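Local structure of Lmo0812 protein (Listeria monocytogenes serovar 1/2a, 4YF1) at residues Leu37-Ala40 with Arg41-Arg45; Thr126-Lys129 with Tyr130-Ser134; Phe143-Gly146 with Tyr147-Lys151; Ser168-Pro171 with Pro172-Glu176. The protein probably hydrolyses the 3'-diphosphate of guanosine-3',5'-bis(diphosphate), as some HD-domain relatives do. All blocks are in the same frame, centred on the assembly; numbering follows the deposited sequence. Where two conformers were deposited one is given.

Contact 1: residues Leu37-Ala40 with Arg41-Arg45; sequences LNVA and RILRR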
loop_
_atom_site.group_PDB
_atom_site.type_symbol
_atom_site.label_atom_id
_atom_site.label_comp_id
_atom_site.label_asym_id
_atom_site.label_seq_id
_atom_site.Cartn_x
_atom_site.Cartn_y
_atom_site.Cartn_z
ATOM N N LEU A 37 -3.402 0.926 6.268
ATOM C CA LEU A 37 -2.982 2.313 6.201
ATOM C C LEU A 37 -2.313 2.754 7.502
ATOM O O LEU A 37 -1.328 3.466 7.479
ATOM C CB LEU A 37 -4.162 3.214 5.828
ATOM C CG LEU A 37 -4.573 3.189 4.347
ATOM C CD1 LEU A 37 -3.518 3.885 3.526
ATOM C CD2 LEU A 37 -4.796 1.803 3.787
ATOM N N ASN A 38 -2.873 2.331 8.640
ATOM C CA ASN A 38 -2.273 2.684 9.937
ATOM C C ASN A 38 -0.922 2.022 10.178
ATOM O O ASN A 38 -0.026 2.630 10.764
ATOM C CB ASN A 38 -3.216 2.333 11.133
ATOM C CG ASN A 38 -4.412 3.271 11.270
ATOM O OD1 ASN A 38 -4.510 4.312 10.626
ATOM N ND2 ASN A 38 -5.345 2.906 12.190
ATOM N N VAL A 39 -0.769 0.775 9.743
ATOM C CA VAL A 39 0.502 0.054 9.885
ATOM C C VAL A 39 1.533 0.760 8.948
ATOM O O VAL A 39 2.658 1.005 9.337
ATOM C CB VAL A 39 0.344 -1.440 9.518
ATOM C CG1 VAL A 39 1.674 -2.105 9.295
ATOM C CG2 VAL A 39 -0.462 -2.174 10.583
ATOM N N ALA A 40 1.102 1.103 7.747
ATOM C CA ALA A 40 2.032 1.805 6.791
ATOM C C ALA A 40 2.526 3.138 7.375
ATOM O O ALA A 40 3.685 3.499 7.227
ATOM C CB ALA A 40 1.337 2.023 5.450
ATOM N N ARG A 41 1.638 3.870 8.049
ATOM C CA ARG A 41 2.006 5.103 8.722
ATOM C C ARG A 41 3.043 4.907 9.827
ATOM O O ARG A 41 4.005 5.689 9.941
ATOM C CB ARG A 41 0.751 5.819 9.263
ATOM C CG ARG A 41 1.013 7.020 10.137
ATOM C CD ARG A 41 -0.254 7.745 10.579
ATOM N NE ARG A 41 0.086 8.762 11.557
ATOM C CZ ARG A 41 0.376 8.511 12.829
ATOM N NH1 ARG A 41 0.253 7.261 13.336
ATOM N NH2 ARG A 41 0.710 9.517 13.629
ATOM N N ILE A 42 2.846 3.903 10.676
ATOM C CA ILE A 42 3.808 3.594 11.735
ATOM C C ILE A 42 5.195 3.323 11.111
ATOM O O ILE A 42 6.178 3.840 11.546
ATOM C CB ILE A 42 3.352 2.376 12.535
ATOM C CG1 ILE A 42 2.117 2.742 13.377
ATOM C CG2 ILE A 42 4.464 1.891 13.432
ATOM C CD1 ILE A 42 1.296 1.556 13.840
ATOM N N LEU A 43 5.225 2.541 10.067
ATOM C CA LEU A 43 6.510 2.204 9.412
ATOM C C LEU A 43 7.173 3.416 8.726
ATOM O O LEU A 43 8.396 3.578 8.826
ATOM C CB LEU A 43 6.314 1.056 8.432
ATOM C CG LEU A 43 5.940 -0.288 9.108
ATOM C CD1 LEU A 43 5.357 -1.274 8.112
ATOM C CD2 LEU A 43 7.155 -0.901 9.798
ATOM N N ARG A 44 6.360 4.250 8.079
ATOM C CA ARG A 44 6.865 5.446 7.363
ATOM C C ARG A 44 7.433 6.409 8.369
ATOM O O ARG A 44 8.555 6.918 8.211
ATOM C CB ARG A 44 5.742 6.090 6.516
ATOM C CG ARG A 44 6.104 7.432 5.881
ATOM C CD ARG A 44 5.033 7.989 4.955
ATOM N NE ARG A 44 3.669 7.856 5.499
ATOM C CZ ARG A 44 2.786 6.931 5.146
ATOM N NH1 ARG A 44 1.567 6.917 5.712
ATOM N NH2 ARG A 44 3.105 5.978 4.270
ATOM N N ARG A 45 6.691 6.632 9.453
ATOM C CA ARG A 45 7.147 7.545 10.477
ATOM C C ARG A 45 8.405 7.075 11.176
ATOM O O ARG A 45 9.116 7.890 11.771
ATOM C CB ARG A 45 6.022 7.802 11.505
ATOM C CG ARG A 45 4.928 8.699 10.945
ATOM C CD ARG A 45 3.770 8.742 11.912
ATOM N NE ARG A 45 4.125 9.347 13.194
ATOM C CZ ARG A 45 4.176 10.665 13.433
ATOM N NH1 ARG A 45 3.976 11.566 12.464
ATOM N NH2 ARG A 45 4.477 11.095 14.661
HETATM O O HOH W 1 -0.662 5.276 5.463
HETATM O O HOH W 2 -0.930 4.788 12.370
#
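Leu-37 to Ala-40 runs straight into Arg-41 to Arg-45 within helix 35-45, and four consecutive i+4 to i bonds tie the halves: Arg-41 N to Leu-37 O, Ile-42 N to Asn-38 O, Leu-43 N to Val-39 O and Arg-44 N to Ala-40 O, the last 2.9 Å long. On the inner face Val-39 and Leu-43 lie side by side, CG1 of Val-39 at 4.0 Å from CD1 of Leu-43; both rest on Ala-119 of helix 111-132. One water gives a proton to Leu-37 O at 2.8 Å and accepts from Arg-44 NH1 in the guanidinium plane. The bend of Arg-44 at chi3 (43°) folds its planar group back, leaving Ala-40 O 3.8 Å above one face, toward the rim. A second water donates to Asn-38 O and accepts from Arg-41 NH1 at 2.9 Å, while CD of Arg-45 sits over the centre of the Arg-41 guanidinium. The Asn-38 amide turns to Gly-29, Tyr-32 and Asp-123. Each water thus relays a carbonyl to a guanidinium N-H, which probably limits the arginines' freedom; Arg-44 NH2 also nears Arg-44 of the second subunit, with a long, weak ion pair to Glu-50 of that subunit.

Contact 2: residues Thr126-Lys129 with Tyr130-Ser134; sequences TSVK and YALSS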
loop_
_atom_site.group_PDB
_atom_site.type_symbol
_atom_site.label_atom_id
_atom_site.label_comp_id
_atom_site.label_asym_id
_atom_site.label_seq_id
_atom_site.Cartn_x
_atom_site.Cartn_y
_atom_site.Cartn_z
ATOM N N THR A 126 -3.570 -1.283 19.852
ATOM C CA THR A 126 -4.134 0.054 19.975
ATOM C C THR A 126 -5.674 -0.062 19.942
ATOM O O THR A 126 -6.358 0.558 20.766
ATOM C CB THR A 126 -3.621 0.967 18.874
ATOM O OG1 THR A 126 -2.204 1.128 19.059
ATOM C CG2 THR A 126 -4.302 2.325 18.922
ATOM N N SER A 127 -6.205 -0.875 19.031
ATOM C CA SER A 127 -7.664 -1.060 18.949
ATOM C C SER A 127 -8.208 -1.812 20.161
ATOM O O SER A 127 -9.335 -1.546 20.598
ATOM C CB SER A 127 -8.056 -1.776 17.655
ATOM O OG SER A 127 -7.620 -0.993 16.544
ATOM N N VAL A 128 -7.420 -2.747 20.693
ATOM C CA VAL A 128 -7.810 -3.484 21.885
ATOM C C VAL A 128 -7.904 -2.523 23.077
ATOM O O VAL A 128 -8.919 -2.515 23.770
ATOM C CB VAL A 128 -6.845 -4.649 22.217
ATOM C CG1 VAL A 128 -7.200 -5.263 23.564
ATOM C CG2 VAL A 128 -6.870 -5.711 21.118
ATOM N N LYS A 129 -6.867 -1.712 23.310
ATOM C CA LYS A 129 -6.875 -0.748 24.438
ATOM C C LYS A 129 -8.109 0.168 24.387
ATOM O O LYS A 129 -8.752 0.445 25.419
ATOM C CB LYS A 129 -5.599 0.101 24.459
ATOM C CG LYS A 129 -5.587 1.194 25.534
ATOM C CD LYS A 129 -4.387 2.111 25.365
ATOM C CE LYS A 129 -4.444 3.317 26.296
ATOM N NZ LYS A 129 -4.374 2.917 27.723
ATOM N N TYR A 130 -8.413 0.629 23.175
ATOM C CA TYR A 130 -9.561 1.483 22.910
ATOM C C TYR A 130 -10.858 0.768 23.318
ATOM O O TYR A 130 -11.724 1.358 23.994
ATOM C CB TYR A 130 -9.581 1.851 21.420
ATOM C CG TYR A 130 -10.646 2.838 21.022
ATOM C CD1 TYR A 130 -11.940 2.408 20.704
ATOM C CD2 TYR A 130 -10.361 4.206 20.929
ATOM C CE1 TYR A 130 -12.921 3.307 20.332
ATOM C CE2 TYR A 130 -11.340 5.116 20.557
ATOM C CZ TYR A 130 -12.620 4.657 20.262
ATOM O OH TYR A 130 -13.600 5.541 19.886
ATOM N N ALA A 131 -10.982 -0.505 22.939
ATOM C CA ALA A 131 -12.177 -1.293 23.286
ATOM C C ALA A 131 -12.301 -1.505 24.796
ATOM O O ALA A 131 -13.387 -1.341 25.362
ATOM C CB ALA A 131 -12.171 -2.626 22.566
ATOM N N LEU A 132 -11.184 -1.827 25.446
ATOM C CA LEU A 132 -11.169 -2.056 26.898
ATOM C C LEU A 132 -11.421 -0.792 27.717
ATOM O O LEU A 132 -11.972 -0.871 28.825
ATOM C CB LEU A 132 -9.849 -2.684 27.338
ATOM C CG LEU A 132 -9.561 -4.088 26.807
ATOM C CD1 LEU A 132 -8.153 -4.503 27.193
ATOM C CD2 LEU A 132 -10.578 -5.110 27.307
ATOM N N SER A 133 -11.027 0.363 27.178
ATOM C CA SER A 133 -11.215 1.643 27.875
ATOM C C SER A 133 -12.685 2.039 28.079
ATOM O O SER A 133 -12.966 2.888 28.922
ATOM C CB SER A 133 -10.464 2.765 27.160
ATOM O OG SER A 133 -9.067 2.512 27.179
ATOM N N SER A 134 -13.612 1.423 27.337
ATOM C CA SER A 134 -15.045 1.727 27.494
ATOM C C SER A 134 -15.649 0.965 28.681
ATOM O O SER A 134 -15.771 -0.262 28.655
ATOM C CB SER A 134 -15.822 1.407 26.214
ATOM O OG SER A 134 -15.830 0.023 25.944
#
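Ser-133 turns its hydroxyl back onto Lys-129 because chi1 of -63° sets OG beside its own backbone N, facing the preceding turn, and in Val-128 a chi1 of 173° carries CG1 forward along the helix to Leu-132. Both contacts belong to the last turns of helix 111-132, the C-terminal end of a long helix of the HD domain. Lys-129 O is gripped twice by one residue: Ser-133 N donates at 2.9 Å and Ser-133 OG at 2.7 Å, and the two approach from opposite faces of the carbonyl plane, the hydroxyl well above it. Upstream the pattern is regular, Tyr-130 N bonding Thr-126 O, Ala-131 N bonding Ser-127 O and Leu-132 N bonding Val-128 O at 2.9 Å. Val-128 and Leu-132 lie side by side, CG1 against CD1 at 3.8 Å, and their shared apolar face is covered by Tyr-142 of helix 139-142 and Ile-184 of helix 172-184. CG of Lys-129 lies near the serine hydroxyl, and the chain then leads away to a cation-pi contact with Trp-183. A second serine spans three residues rather than four: Ser-134 OG donates at 2.9 Å to Ala-131 O, two carbonyls past Lys-129.

Contact 3: residues Phe143-Gly146 with Tyr147-Lys151; sequences FKRG and YDLQK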
loop_
_atom_site.group_PDB
_atom_site.type_symbol
_atom_site.label_atom_id
_atom_site.label_comp_id
_atom_site.label_asym_id
_atom_site.label_seq_id
_atom_site.Cartn_x
_atom_site.Cartn_y
_atom_site.Cartn_z
ATOM N N PHE A 143 -11.074 -11.543 24.835
ATOM C CA PHE A 143 -10.447 -12.278 23.703
ATOM C C PHE A 143 -11.086 -13.617 23.350
ATOM O O PHE A 143 -11.197 -14.510 24.209
ATOM C CB PHE A 143 -8.981 -12.521 24.008
ATOM C CG PHE A 143 -8.176 -11.262 24.144
ATOM C CD1 PHE A 143 -7.743 -10.586 23.009
ATOM C CD2 PHE A 143 -7.801 -10.785 25.391
ATOM C CE1 PHE A 143 -6.977 -9.436 23.123
ATOM C CE2 PHE A 143 -7.045 -9.626 25.514
ATOM C CZ PHE A 143 -6.625 -8.956 24.372
ATOM N N LYS A 144 -11.439 -13.790 22.078
ATOM C CA LYS A 144 -12.011 -15.057 21.635
ATOM C C LYS A 144 -11.045 -16.228 21.851
ATOM O O LYS A 144 -11.494 -17.346 22.142
ATOM C CB LYS A 144 -12.492 -15.006 20.168
ATOM C CG LYS A 144 -13.212 -16.273 19.690
ATOM C CD LYS A 144 -14.428 -16.613 20.569
ATOM C CE LYS A 144 -15.122 -17.905 20.176
ATOM N NZ LYS A 144 -15.615 -17.893 18.771
ATOM N N ARG A 145 -9.730 -15.990 21.708
ATOM C CA ARG A 145 -8.757 -17.058 21.945
ATOM C C ARG A 145 -8.401 -17.160 23.444
ATOM O O ARG A 145 -7.545 -17.952 23.836
ATOM C CB ARG A 145 -7.465 -16.787 21.141
ATOM C CG ARG A 145 -6.903 -18.027 20.489
ATOM C CD ARG A 145 -7.875 -18.596 19.466
ATOM N NE ARG A 145 -8.422 -17.526 18.615
ATOM C CZ ARG A 145 -9.649 -17.502 18.087
ATOM N NH1 ARG A 145 -10.561 -18.459 18.370
ATOM N NH2 ARG A 145 -10.007 -16.450 17.340
ATOM N N GLY A 146 -9.020 -16.321 24.274
ATOM C CA GLY A 146 -8.763 -16.339 25.702
ATOM C C GLY A 146 -7.597 -15.471 26.120
ATOM O O GLY A 146 -6.630 -15.269 25.361
ATOM N N TYR A 147 -7.682 -14.988 27.354
ATOM C CA TYR A 147 -6.655 -14.117 27.921
ATOM C C TYR A 147 -5.238 -14.712 28.008
ATOM O O TYR A 147 -4.244 -14.051 27.624
ATOM C CB TYR A 147 -7.099 -13.699 29.327
ATOM C CG TYR A 147 -6.131 -12.780 30.044
ATOM C CD1 TYR A 147 -6.219 -11.405 29.892
ATOM C CD2 TYR A 147 -5.143 -13.290 30.886
ATOM C CE1 TYR A 147 -5.349 -10.545 30.555
ATOM C CE2 TYR A 147 -4.263 -12.446 31.558
ATOM C CZ TYR A 147 -4.380 -11.069 31.394
ATOM O OH TYR A 147 -3.524 -10.209 32.054
ATOM N N ASP A 148 -5.138 -15.936 28.518
ATOM C CA ASP A 148 -3.839 -16.558 28.724
ATOM C C ASP A 148 -3.021 -16.633 27.425
ATOM O O ASP A 148 -1.838 -16.223 27.397
ATOM C CB ASP A 148 -3.992 -17.965 29.290
ATOM C CG ASP A 148 -4.657 -17.985 30.655
ATOM O OD1 ASP A 148 -4.775 -16.943 31.311
ATOM O OD2 ASP A 148 -5.040 -19.086 31.075
ATOM N N LEU A 149 -3.675 -17.104 26.359
ATOM C CA LEU A 149 -3.026 -17.268 25.072
ATOM C C LEU A 149 -2.635 -15.927 24.457
ATOM O O LEU A 149 -1.522 -15.797 23.902
ATOM C CB LEU A 149 -3.906 -18.080 24.105
ATOM C CG LEU A 149 -3.843 -19.603 24.232
ATOM C CD1 LEU A 149 -4.811 -20.242 23.239
ATOM C CD2 LEU A 149 -2.426 -20.131 23.998
ATOM N N GLN A 150 -3.533 -14.948 24.527
ATOM C CA GLN A 150 -3.233 -13.598 24.036
ATOM C C GLN A 150 -2.117 -12.944 24.823
ATOM O O GLN A 150 -1.272 -12.240 24.244
ATOM C CB GLN A 150 -4.476 -12.717 23.970
ATOM C CG GLN A 150 -5.409 -13.117 22.841
ATOM C CD GLN A 150 -4.895 -12.753 21.460
ATOM O OE1 GLN A 150 -3.769 -12.297 21.306
ATOM N NE2 GLN A 150 -5.697 -13.008 20.446
ATOM N N LYS A 151 -2.078 -13.187 26.124
ATOM C CA LYS A 151 -0.979 -12.689 26.940
ATOM C C LYS A 151 0.345 -13.327 26.565
ATOM O O LYS A 151 1.363 -12.607 26.357
ATOM C CB LYS A 151 -1.257 -12.952 28.386
ATOM C CG LYS A 151 -0.173 -12.533 29.363
ATOM C CD LYS A 151 -0.810 -12.523 30.757
ATOM C CE LYS A 151 0.160 -12.203 31.869
ATOM N NZ LYS A 151 0.960 -13.392 32.269
HETATM O O HOH W 3 -6.244 -18.429 26.280
HETATM O O HOH W 4 -8.678 -13.668 20.365
#
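Phe-143 to Gly-146 form a type I beta turn, closed by Gly-146 N to Phe-143 O at 2.8 Å, which leads directly into helix 147-160 with Gly-146 at the N-cap position. The N-cap carbonyl, Gly-146 O, accepts from Gln-150 N at 3.2 Å in a nearly straight bond. The positive phi of Gly-146 (87°) suits a residue without a side chain, since a beta carbon would press against the carbonyl oxygen of Arg-145. The main side-chain meeting is a CH-pi contact: Gln-150 CB stands 3.9 Å over the centre of the Phe-143 ring, almost on its normal, and CG comes down on the ring's CD1 side at 3.4 Å. Folding of the glutamine at chi2 (-73°) carries its amide across that same side, its plane 34° from that of the ring. Leu-149 lays CD1 against Arg-145 O at 3.6 Å and near the aliphatic CG of the arginine; Trp-95 of helix 95-108 packs on this trio of Arg-145, Leu-149 and Gln-150. One water gives a proton to Arg-145 O and accepts from Leu-149 N at 2.9 Å, so a first-turn N-H that has no carbonyl within the helix is satisfied by water. Another accepts from both the loop and the helix, from Arg-145 N at 2.9 Å and Gln-150 NE2 at 3.1 Å.

Contact 4: residues Ser168-Pro171 with Pro172-Glu176; sequences SEIP and PFFDE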
loop_
_atom_site.group_PDB
_atom_site.type_symbol
_atom_site.label_atom_id
_atom_site.label_comp_id
_atom_site.label_asym_id
_atom_site.label_seq_id
_atom_site.Cartn_x
_atom_site.Cartn_y
_atom_site.Cartn_z
ATOM N N SER A 168 20.835 1.663 19.085
ATOM C CA SER A 168 20.592 2.797 18.185
ATOM C C SER A 168 19.594 2.523 17.038
ATOM O O SER A 168 19.076 3.461 16.448
ATOM C CB SER A 168 21.917 3.295 17.585
ATOM O OG SER A 168 22.452 2.347 16.673
ATOM N N GLU A 169 19.336 1.260 16.704
ATOM C CA GLU A 169 18.412 0.949 15.608
ATOM C C GLU A 169 16.995 0.503 16.061
ATOM O O GLU A 169 16.144 0.268 15.213
ATOM C CB GLU A 169 19.039 -0.093 14.673
ATOM C CG GLU A 169 19.279 -1.465 15.296
ATOM C CD GLU A 169 20.172 -2.365 14.441
ATOM O OE1 GLU A 169 20.197 -2.182 13.202
ATOM O OE2 GLU A 169 20.855 -3.256 15.012
ATOM N N ILE A 170 16.744 0.395 17.366
ATOM C CA ILE A 170 15.388 -0.006 17.842
ATOM C C ILE A 170 14.413 1.137 17.558
ATOM O O ILE A 170 14.616 2.239 18.054
ATOM C CB ILE A 170 15.373 -0.335 19.343
ATOM C CG1 ILE A 170 16.284 -1.537 19.608
ATOM C CG2 ILE A 170 13.944 -0.666 19.811
ATOM C CD1 ILE A 170 16.593 -1.779 21.067
ATOM N N PRO A 171 13.361 0.891 16.752
ATOM C CA PRO A 171 12.432 2.009 16.480
ATOM C C PRO A 171 11.641 2.506 17.707
ATOM O O PRO A 171 11.246 1.690 18.550
ATOM C CB PRO A 171 11.480 1.438 15.424
ATOM C CG PRO A 171 12.187 0.264 14.846
ATOM C CD PRO A 171 13.102 -0.276 15.891
ATOM N N PRO A 172 11.394 3.824 17.799
ATOM C CA PRO A 172 10.605 4.336 18.927
ATOM C C PRO A 172 9.257 3.625 19.091
ATOM O O PRO A 172 8.824 3.433 20.212
ATOM C CB PRO A 172 10.389 5.805 18.563
ATOM C CG PRO A 172 11.617 6.176 17.769
ATOM C CD PRO A 172 12.013 4.927 17.017
ATOM N N PHE A 173 8.613 3.214 17.995
ATOM C CA PHE A 173 7.321 2.536 18.119
ATOM C C PHE A 173 7.392 1.199 18.852
ATOM O O PHE A 173 6.358 0.745 19.356
ATOM C CB PHE A 173 6.533 2.437 16.793
ATOM C CG PHE A 173 7.026 1.389 15.818
ATOM C CD1 PHE A 173 6.572 0.069 15.885
ATOM C CD2 PHE A 173 7.888 1.746 14.763
ATOM C CE1 PHE A 173 6.960 -0.890 14.958
ATOM C CE2 PHE A 173 8.282 0.792 13.840
ATOM C CZ PHE A 173 7.845 -0.527 13.926
ATOM N N PHE A 174 8.586 0.591 18.960
ATOM C CA PHE A 174 8.732 -0.692 19.715
ATOM C C PHE A 174 8.357 -0.449 21.191
ATOM O O PHE A 174 7.696 -1.285 21.807
ATOM C CB PHE A 174 10.159 -1.246 19.614
ATOM C CG PHE A 174 10.439 -2.057 18.373
ATOM C CD1 PHE A 174 9.840 -1.777 17.165
ATOM C CD2 PHE A 174 11.399 -3.074 18.414
ATOM C CE1 PHE A 174 10.136 -2.521 16.045
ATOM C CE2 PHE A 174 11.677 -3.840 17.296
ATOM C CZ PHE A 174 11.051 -3.562 16.116
ATOM N N ASP A 175 8.766 0.713 21.717
ATOM C CA ASP A 175 8.469 1.133 23.093
ATOM C C ASP A 175 6.955 1.337 23.299
ATOM O O ASP A 175 6.429 1.013 24.365
ATOM C CB ASP A 175 9.232 2.428 23.452
ATOM C CG ASP A 175 10.759 2.258 23.408
ATOM O OD1 ASP A 175 11.241 1.144 23.703
ATOM O OD2 ASP A 175 11.477 3.240 23.085
ATOM N N GLU A 176 6.265 1.847 22.278
ATOM C CA GLU A 176 4.804 2.055 22.344
ATOM C C GLU A 176 4.121 0.692 22.456
ATOM O O GLU A 176 3.172 0.523 23.216
ATOM C CB GLU A 176 4.192 2.741 21.124
ATOM C CG GLU A 176 4.629 4.150 20.878
ATOM C CD GLU A 176 4.087 4.686 19.567
ATOM O OE1 GLU A 176 2.844 4.607 19.358
ATOM O OE2 GLU A 176 4.916 5.206 18.775
#
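Apolar packing dominates where Ile-170 and Pro-171 meet Phe-173 and Phe-174, at the proline-marked entry from the preceding loop into helix 172-184. The central piece is a CH-pi contact: Pro-171 CD lies 3.7 Å from the centroid of the Phe-174 ring, 10° off its normal, so the pyrrolidine covers one face. Further round, Ile-170 sends CG2 to CD2 of the same ring at 3.8 Å, its side chain crossing that of the phenylalanine at about a right angle. In Phe-173, chi1 of 76° puts the ring between the backbone N and carbonyl carbon, turning CE2 back to within 3.6 Å of Pro-171 CB. The two phenylalanines also meet each other, CD1 of Phe-174 standing above one face of the Phe-173 ring, toward the rim, while CZ of Phe-173 lies at the edge of Phe-174. Beyond them, Phe-173 reaches Val-118, Ala-119 and Leu-122 of helix 111-132, and Pro-171 touches Leu-111 and Phe-48, which ties this junction to the helical core. Hydrogen bonding is sparse by comparison: one backbone bond joins the segments, Phe-174 N donating at 2.9 Å to Pro-171 O from a position well above the carbonyl plane.

Overall arrangement
Contacts 1 to 4 follow one another along the chain, each a local piece of an all-helical fold. Contact 2 lies at the end of helix 111-132, and earlier turns of that helix pack against both contact 1, on helix 35-45, and contact 4, at the start of helix 172-184. Contact 3 joins the loop after helix 139-142 to the start of helix 147-160. Contacts 1 and 4, centres 14 Å apart, touch where Ile-42 CG2 meets Phe-173 CG at 3.5 Å. Contacts 2 and 3 are joined by Val-128 CG1 and Phe-143 CZ at 3.8 Å, whereas contacts 1 and 3 lie on opposite sides of the chain's centre. Val-39 touches residues of a putative HD-type cluster, which carries no metal here.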